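Local coordinates for protein BAG family molecular chaperone regulator 3 (Arabidopsis thaliana, PDB 4HWF) that probably acts as a plant co-chaperone, its BAG domain, the part described here, binding the ATPase domain of Hsp70 chaperones to regulate programmed cell death and stress responses, at residues M68-Q71 with R72-Y76; S11-V14 with D15-A18. All coordinates share one frame; numbering follows the deposited sequence.

Interaction 1 (M68-Q71 with R72-Y76)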
ATOM      1  N   MET A  68       5.185   7.558  11.465  1.00 19.08           N
ATOM      2  CA  MET A  68       5.763   6.722  10.412  1.00 21.11           C
ATOM      3  C   MET A  68       4.977   6.866   9.103  1.00 20.17           C
ATOM      4  O   MET A  68       5.567   6.972   8.026  1.00 21.81           O
ATOM      5  CB  MET A  68       5.821   5.245  10.853  1.00 20.93           C
ATOM      6  CG  MET A  68       6.872   4.929  11.936  1.00 21.77           C
ATOM      7  SD  MET A  68       6.525   3.409  12.914  1.00 29.57           S
ATOM      8  CE  MET A  68       5.582   2.606  11.735  1.00  4.80           C
ATOM      9  N   GLN A  69       3.648   6.852   9.192  1.00 24.59           N
ATOM     10  CA  GLN A  69       2.800   6.975   8.002  1.00 27.38           C
ATOM     11  C   GLN A  69       2.933   8.340   7.317  1.00 31.93           C
ATOM     12  O   GLN A  69       3.038   8.415   6.093  1.00 31.17           O
ATOM     13  CB  GLN A  69       1.334   6.689   8.330  1.00 24.32           C
ATOM     14  CG  GLN A  69       0.362   6.932   7.185  1.00 24.70           C
ATOM     15  CD  GLN A  69       0.537   5.948   6.023  1.00 29.01           C
ATOM     16  OE1 GLN A  69       1.432   5.101   6.033  1.00 30.20           O
ATOM     17  NE2 GLN A  69      -0.323   6.066   5.018  1.00 31.29           N
ATOM     18  N   VAL A  70       2.916   9.417   8.095  1.00 26.08           N
ATOM     19  CA  VAL A  70       3.095  10.755   7.521  1.00 27.98           C
ATOM     20  C   VAL A  70       4.460  10.854   6.836  1.00 29.58           C
ATOM     21  O   VAL A  70       4.573  11.406   5.752  1.00 35.40           O
ATOM     22  CB  VAL A  70       2.954  11.874   8.584  1.00 28.74           C
ATOM     23  CG1 VAL A  70       3.392  13.230   8.013  1.00 32.20           C
ATOM     24  CG2 VAL A  70       1.527  11.944   9.089  1.00 26.41           C
ATOM     25  N   GLN A  71       5.487  10.280   7.459  1.00 30.46           N
ATOM     26  CA  GLN A  71       6.849  10.301   6.924  1.00 31.04           C
ATOM     27  C   GLN A  71       6.983   9.566   5.584  1.00 38.79           C
ATOM     28  O   GLN A  71       7.583  10.087   4.638  1.00 38.03           O
ATOM     29  CB  GLN A  71       7.821   9.688   7.943  1.00 36.42           C
ATOM     30  CG  GLN A  71       9.309   9.975   7.695  1.00 42.33           C
ATOM     31  CD  GLN A  71       9.906   9.203   6.520  1.00 51.67           C
ATOM     32  OE1 GLN A  71       9.632   8.008   6.323  1.00 47.83           O
ATOM     33  NE2 GLN A  71      10.736   9.889   5.729  1.00 55.04           N
ATOM     34  N   ARG A  72       6.436   8.354   5.499  1.00 32.72           N
ATOM     35  CA  ARG A  72       6.646   7.531   4.311  1.00 33.91           C
ATOM     36  C   ARG A  72       5.873   8.045   3.104  1.00 33.47           C
ATOM     37  O   ARG A  72       6.250   7.794   1.965  1.00 37.21           O
ATOM     38  CB  ARG A  72       6.310   6.063   4.582  1.00 31.08           C
ATOM     39  CG  ARG A  72       4.829   5.766   4.701  1.00 30.10           C
ATOM     40  CD  ARG A  72       4.587   4.260   4.866  1.00 29.90           C
ATOM     41  NE  ARG A  72       5.310   3.668   5.995  1.00 27.02           N
ATOM     42  CZ  ARG A  72       4.733   3.238   7.118  1.00 27.25           C
ATOM     43  NH1 ARG A  72       3.413   3.335   7.272  1.00 23.49           N
ATOM     44  NH2 ARG A  72       5.473   2.699   8.086  1.00 27.55           N
ATOM     45  N   VAL A  73       4.795   8.774   3.353  1.00 30.03           N
ATOM     46  CA  VAL A  73       3.951   9.272   2.275  1.00 31.83           C
ATOM     47  C   VAL A  73       4.608  10.434   1.513  1.00 37.85           C
ATOM     48  O   VAL A  73       4.295  10.685   0.348  1.00 34.90           O
ATOM     49  CB  VAL A  73       2.565   9.670   2.826  1.00 33.93           C
ATOM     50  CG1 VAL A  73       1.817  10.555   1.872  1.00 37.09           C
ATOM     51  CG2 VAL A  73       1.740   8.410   3.132  1.00 38.25           C
ATOM     52  N   GLN A  74       5.531  11.125   2.176  1.00 39.34           N
ATOM     53  CA  GLN A  74       6.104  12.365   1.648  1.00 42.28           C
ATOM     54  C   GLN A  74       6.826  12.176   0.313  1.00 40.81           C
ATOM     55  O   GLN A  74       6.647  12.965  -0.597  1.00 41.84           O
ATOM     56  CB  GLN A  74       7.039  13.006   2.682  1.00 43.06           C
ATOM     57  CG  GLN A  74       6.323  13.431   3.959  1.00 45.12           C
ATOM     58  CD  GLN A  74       5.048  14.221   3.685  1.00 49.61           C
ATOM     59  OE1 GLN A  74       5.019  15.102   2.819  1.00 51.12           O
ATOM     60  NE2 GLN A  74       3.981  13.903   4.424  1.00 48.43           N
ATOM     61  N   LYS A  75       7.642  11.133   0.223  1.00 44.00           N
ATOM     62  CA  LYS A  75       8.319  10.759  -1.016  1.00 48.75           C
ATOM     63  C   LYS A  75       7.410  10.807  -2.253  1.00 45.77           C
ATOM     64  O   LYS A  75       7.814  11.314  -3.302  1.00 43.99           O
ATOM     65  CB  LYS A  75       8.924   9.356  -0.869  1.00 49.47           C
ATOM     66  CG  LYS A  75       9.363   8.737  -2.170  1.00 51.07           C
ATOM     67  CD  LYS A  75       9.582   7.237  -2.045  1.00 55.32           C
ATOM     68  CE  LYS A  75      10.872   6.917  -1.315  1.00 60.04           C
ATOM     69  NZ  LYS A  75      11.302   5.515  -1.578  1.00 65.67           N
ATOM     70  N   TYR A  76       6.192  10.275  -2.130  1.00 50.00           N
ATOM     71  CA  TYR A  76       5.250  10.213  -3.253  1.00 47.94           C
ATOM     72  C   TYR A  76       4.519  11.521  -3.475  1.00 44.79           C
ATOM     73  O   TYR A  76       4.309  11.940  -4.615  1.00 43.68           O
ATOM     74  CB  TYR A  76       4.223   9.090  -3.057  1.00 48.31           C
ATOM     75  CG  TYR A  76       4.873   7.753  -2.880  1.00 52.79           C
ATOM     76  CD1 TYR A  76       5.083   6.915  -3.966  1.00 51.01           C
ATOM     77  CD2 TYR A  76       5.313   7.340  -1.628  1.00 52.53           C
ATOM     78  CE1 TYR A  76       5.697   5.692  -3.809  1.00 53.62           C
ATOM     79  CE2 TYR A  76       5.937   6.116  -1.461  1.00 57.59           C
ATOM     80  CZ  TYR A  76       6.124   5.297  -2.557  1.00 57.92           C
ATOM     81  OH  TYR A  76       6.741   4.074  -2.395  1.00 61.68           O
TER

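Interaction 2 (S11-V14 with D15-A18)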
ATOM      1  N   SER A  11       4.665 -10.069   4.955  1.00 25.95           N
ATOM      2  CA  SER A  11       5.457 -10.092   3.735  1.00 28.84           C
ATOM      3  C   SER A  11       4.825 -11.043   2.711  1.00 27.96           C
ATOM      4  O   SER A  11       4.607 -10.681   1.565  1.00 27.15           O
ATOM      5  CB  SER A  11       6.888 -10.532   4.057  1.00 29.84           C
ATOM      6  OG  SER A  11       7.710 -10.441   2.913  1.00 37.92           O
ATOM      7  N   PHE A  12       4.513 -12.254   3.146  1.00 32.40           N
ATOM      8  CA  PHE A  12       3.843 -13.223   2.282  1.00 36.48           C
ATOM      9  C   PHE A  12       2.527 -12.679   1.739  1.00 35.88           C
ATOM     10  O   PHE A  12       2.258 -12.753   0.540  1.00 35.90           O
ATOM     11  CB  PHE A  12       3.585 -14.523   3.042  1.00 40.49           C
ATOM     12  CG  PHE A  12       2.526 -15.396   2.413  1.00 49.18           C
ATOM     13  CD1 PHE A  12       2.882 -16.443   1.567  1.00 53.99           C
ATOM     14  CD2 PHE A  12       1.173 -15.173   2.668  1.00 47.88           C
ATOM     15  CE1 PHE A  12       1.907 -17.253   0.984  1.00 55.91           C
ATOM     16  CE2 PHE A  12       0.195 -15.974   2.089  1.00 50.66           C
ATOM     17  CZ  PHE A  12       0.565 -17.017   1.244  1.00 53.04           C
ATOM     18  N   GLU A  13       1.702 -12.130   2.625  1.00 32.69           N
ATOM     19  CA  GLU A  13       0.387 -11.643   2.217  1.00 32.81           C
ATOM     20  C   GLU A  13       0.487 -10.464   1.255  1.00 31.26           C
ATOM     21  O   GLU A  13      -0.287 -10.355   0.305  1.00 30.46           O
ATOM     22  CB  GLU A  13      -0.454 -11.273   3.444  1.00 32.51           C
ATOM     23  CG  GLU A  13      -1.861 -10.783   3.112  1.00 37.87           C
ATOM     24  CD  GLU A  13      -2.682 -11.792   2.306  1.00 42.38           C
ATOM     25  OE1 GLU A  13      -2.421 -13.015   2.423  1.00 45.27           O
ATOM     26  OE2 GLU A  13      -3.584 -11.355   1.556  1.00 39.53           O
ATOM     27  N   VAL A  14       1.440  -9.573   1.494  1.00 24.52           N
ATOM     28  CA  VAL A  14       1.599  -8.437   0.604  1.00 25.55           C
ATOM     29  C   VAL A  14       2.078  -8.896  -0.778  1.00 26.42           C
ATOM     30  O   VAL A  14       1.645  -8.353  -1.792  1.00 25.97           O
ATOM     31  CB  VAL A  14       2.518  -7.360   1.213  1.00 26.86           C
ATOM     32  CG1 VAL A  14       2.844  -6.283   0.191  1.00 28.16           C
ATOM     33  CG2 VAL A  14       1.850  -6.743   2.447  1.00 23.97           C
ATOM     34  N   ASP A  15       2.949  -9.909  -0.816  1.00 32.31           N
ATOM     35  CA  ASP A  15       3.364 -10.513  -2.089  1.00 34.12           C
ATOM     36  C   ASP A  15       2.145 -10.985  -2.877  1.00 31.11           C
ATOM     37  O   ASP A  15       2.029 -10.731  -4.073  1.00 30.19           O
ATOM     38  CB  ASP A  15       4.307 -11.699  -1.861  1.00 36.01           C
ATOM     39  CG  ASP A  15       5.729 -11.270  -1.541  1.00 41.60           C
ATOM     40  OD1 ASP A  15       6.444 -12.045  -0.864  1.00 45.37           O
ATOM     41  OD2 ASP A  15       6.136 -10.166  -1.967  1.00 42.01           O
ATOM     42  N   ARG A  16       1.234 -11.668  -2.189  1.00 34.37           N
ATOM     43  CA  ARG A  16      -0.012 -12.128  -2.797  1.00 35.16           C
ATOM     44  C   ARG A  16      -0.847 -10.992  -3.360  1.00 35.22           C
ATOM     45  O   ARG A  16      -1.360 -11.083  -4.477  1.00 31.19           O
ATOM     46  CB  ARG A  16      -0.868 -12.860  -1.773  1.00 38.41           C
ATOM     47  CG  ARG A  16      -0.497 -14.291  -1.541  1.00 47.47           C
ATOM     48  CD  ARG A  16      -1.602 -14.963  -0.740  1.00 50.18           C
ATOM     49  NE  ARG A  16      -2.882 -14.913  -1.445  1.00 49.65           N
ATOM     50  CZ  ARG A  16      -4.024 -14.490  -0.905  1.00 52.53           C
ATOM     51  NH1 ARG A  16      -4.050 -14.069   0.354  1.00 53.17           N
ATOM     52  NH2 ARG A  16      -5.143 -14.492  -1.622  1.00 45.28           N
ATOM     53  N   LEU A  17      -1.025  -9.933  -2.571  1.00 25.24           N
ATOM     54  CA  LEU A  17      -1.824  -8.800  -3.023  1.00 24.97           C
ATOM     55  C   LEU A  17      -1.174  -8.084  -4.200  1.00 23.50           C
ATOM     56  O   LEU A  17      -1.858  -7.626  -5.111  1.00 25.13           O
ATOM     57  CB  LEU A  17      -2.065  -7.818  -1.868  1.00 22.62           C
ATOM     58  CG  LEU A  17      -2.873  -8.405  -0.710  1.00 26.14           C
ATOM     59  CD1 LEU A  17      -2.844  -7.441   0.483  1.00 23.78           C
ATOM     60  CD2 LEU A  17      -4.309  -8.696  -1.165  1.00 23.68           C
ATOM     61  N   ALA A  18       0.149  -7.971  -4.171  1.00 24.74           N
ATOM     62  CA  ALA A  18       0.887  -7.359  -5.276  1.00 25.24           C
ATOM     63  C   ALA A  18       0.676  -8.172  -6.551  1.00 25.11           C
ATOM     64  O   ALA A  18       0.550  -7.616  -7.632  1.00 26.39           O
ATOM     65  CB  ALA A  18       2.382  -7.279  -4.948  1.00 26.56           C
TER
HETATM   66  O   HOH W   1       6.063  -8.984   0.597  1.00 75.34           O

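Interaction 1 (M68-Q71 with R72-Y76)
Gln69 and Arg72, one turn apart on helix 62-86, are joined by a side-chain hydrogen bond from Arg72 NH1 to Gln69 OE1 of 2.9 Å. The donor lies in the carbonyl plane of the amide, but the amide and guanidinium planes stand 62° apart, and OE1 lies slightly out of the guanidinium plane. NH1 is also paired with the carboxylate of Asp54 on helix 36-57, and Gln69, as a second acceptor on the same nitrogen, probably helps to fix the rotation of the guanidinium. With CG lodged between the backbone N and the carbonyl carbon (chi1 73°) and a bend at chi3, the arginine folds back along its own helix; one guanidinium face then lies over Met68 O.

In the main chain, Arg72 N bonds to Met68 O at 3.0 Å and Val73 N to Gln69 O at 3.3 Å, both in alpha-helical register. That register lapses at Gln74, whose N makes only a weak 3.4 Å bond to Gln71 O. Its side chain takes over the vacated carbonyl: bent at chi2, it brings Gln74 NE2 to 2.9 Å from Val70 O, which lies in the plane of the glutamine amide.

The remaining contacts bring methyl groups against polar ends: Met68 CE lies 3.7 Å from Arg72 NH2, and Val73 CG2 3.6 Å from Gln69 NE2. Met68, Gln69 and Arg72 all reach helix 36-57, touching Leu50, Asp54 or Ile57. These i to i+3 and i to i+4 contacts run along the last helix of the BAG-domain three-helix bundle, which Arg72 ties to the middle helix through Asp54.

Interaction 2 (S11-V14 with D15-A18)
Glu13 and Arg16 form an i to i+3 salt bridge on the surface of helix 3-29, with Glu13 OE1 2.8 Å from Arg16 NH1. The carboxylate offers the syn lone pair of OE1, and that oxygen lies at the edge of the guanidinium, close to its plane. Glu13 OE2 is also near, 3.0 Å from Arg16 NH1, so this one nitrogen faces both oxygens although the two flat groups are turned 65° apart. Glu13 CG is anti to the backbone N (chi1 -179°), and a bend at chi2 swings the carboxylate forward along the helix to meet the arginine.

Beneath the side chains runs regular alpha-helical bonding. Asp15 N, Arg16 N, Leu17 N and Ala18 N donate in turn to the carbonyls of Ser11, Phe12, Glu13 and Val14, the last of these bonds, Ala18 N to Val14 O, measuring 2.8 Å. The helix is the first of the three that make up the BAG-domain bundle, and its inward side meets helix 36-57: Leu17 rests on Leu42 and Leu46, while Glu13 and Val14 touch Gln49.

Phe12 packs against the aliphatic part of Arg16, with ring atom CE2 of Phe12 3.5 Å from Arg16 CD and Arg16 CG above one face of the ring. The arginine is thus contacted at both its methylenes and its charged end, by Phe12 and Glu13 respectively. Glu13 OE2 also meets Leu17, whose CG is 3.8 Å away, as the two side chains cross at a slant. Were Glu13 replaced by alanine, the Arg16 guanidinium is likely to lose its anionic mate and be freer to turn.

Overall arrangement
Interaction 2 comes first along the chain, on helix 3-29, and interaction 1 follows on helix 62-86. Their centres are 21 Å apart, on opposite sides of the chain's centre, and their nearest atoms are about 11 Å from each other, so they do not touch. Helix 36-57 links them: side chains of both contacts reach it, those of 11-18 meeting Leu42, Leu46 and Gln49, those of 68-76 meeting Leu50, Asp54 and Ile57. In both, side chains that pair along the helix also meet the middle helix of the three-helix BAG domain, the module through which such co-chaperones bind Hsp70.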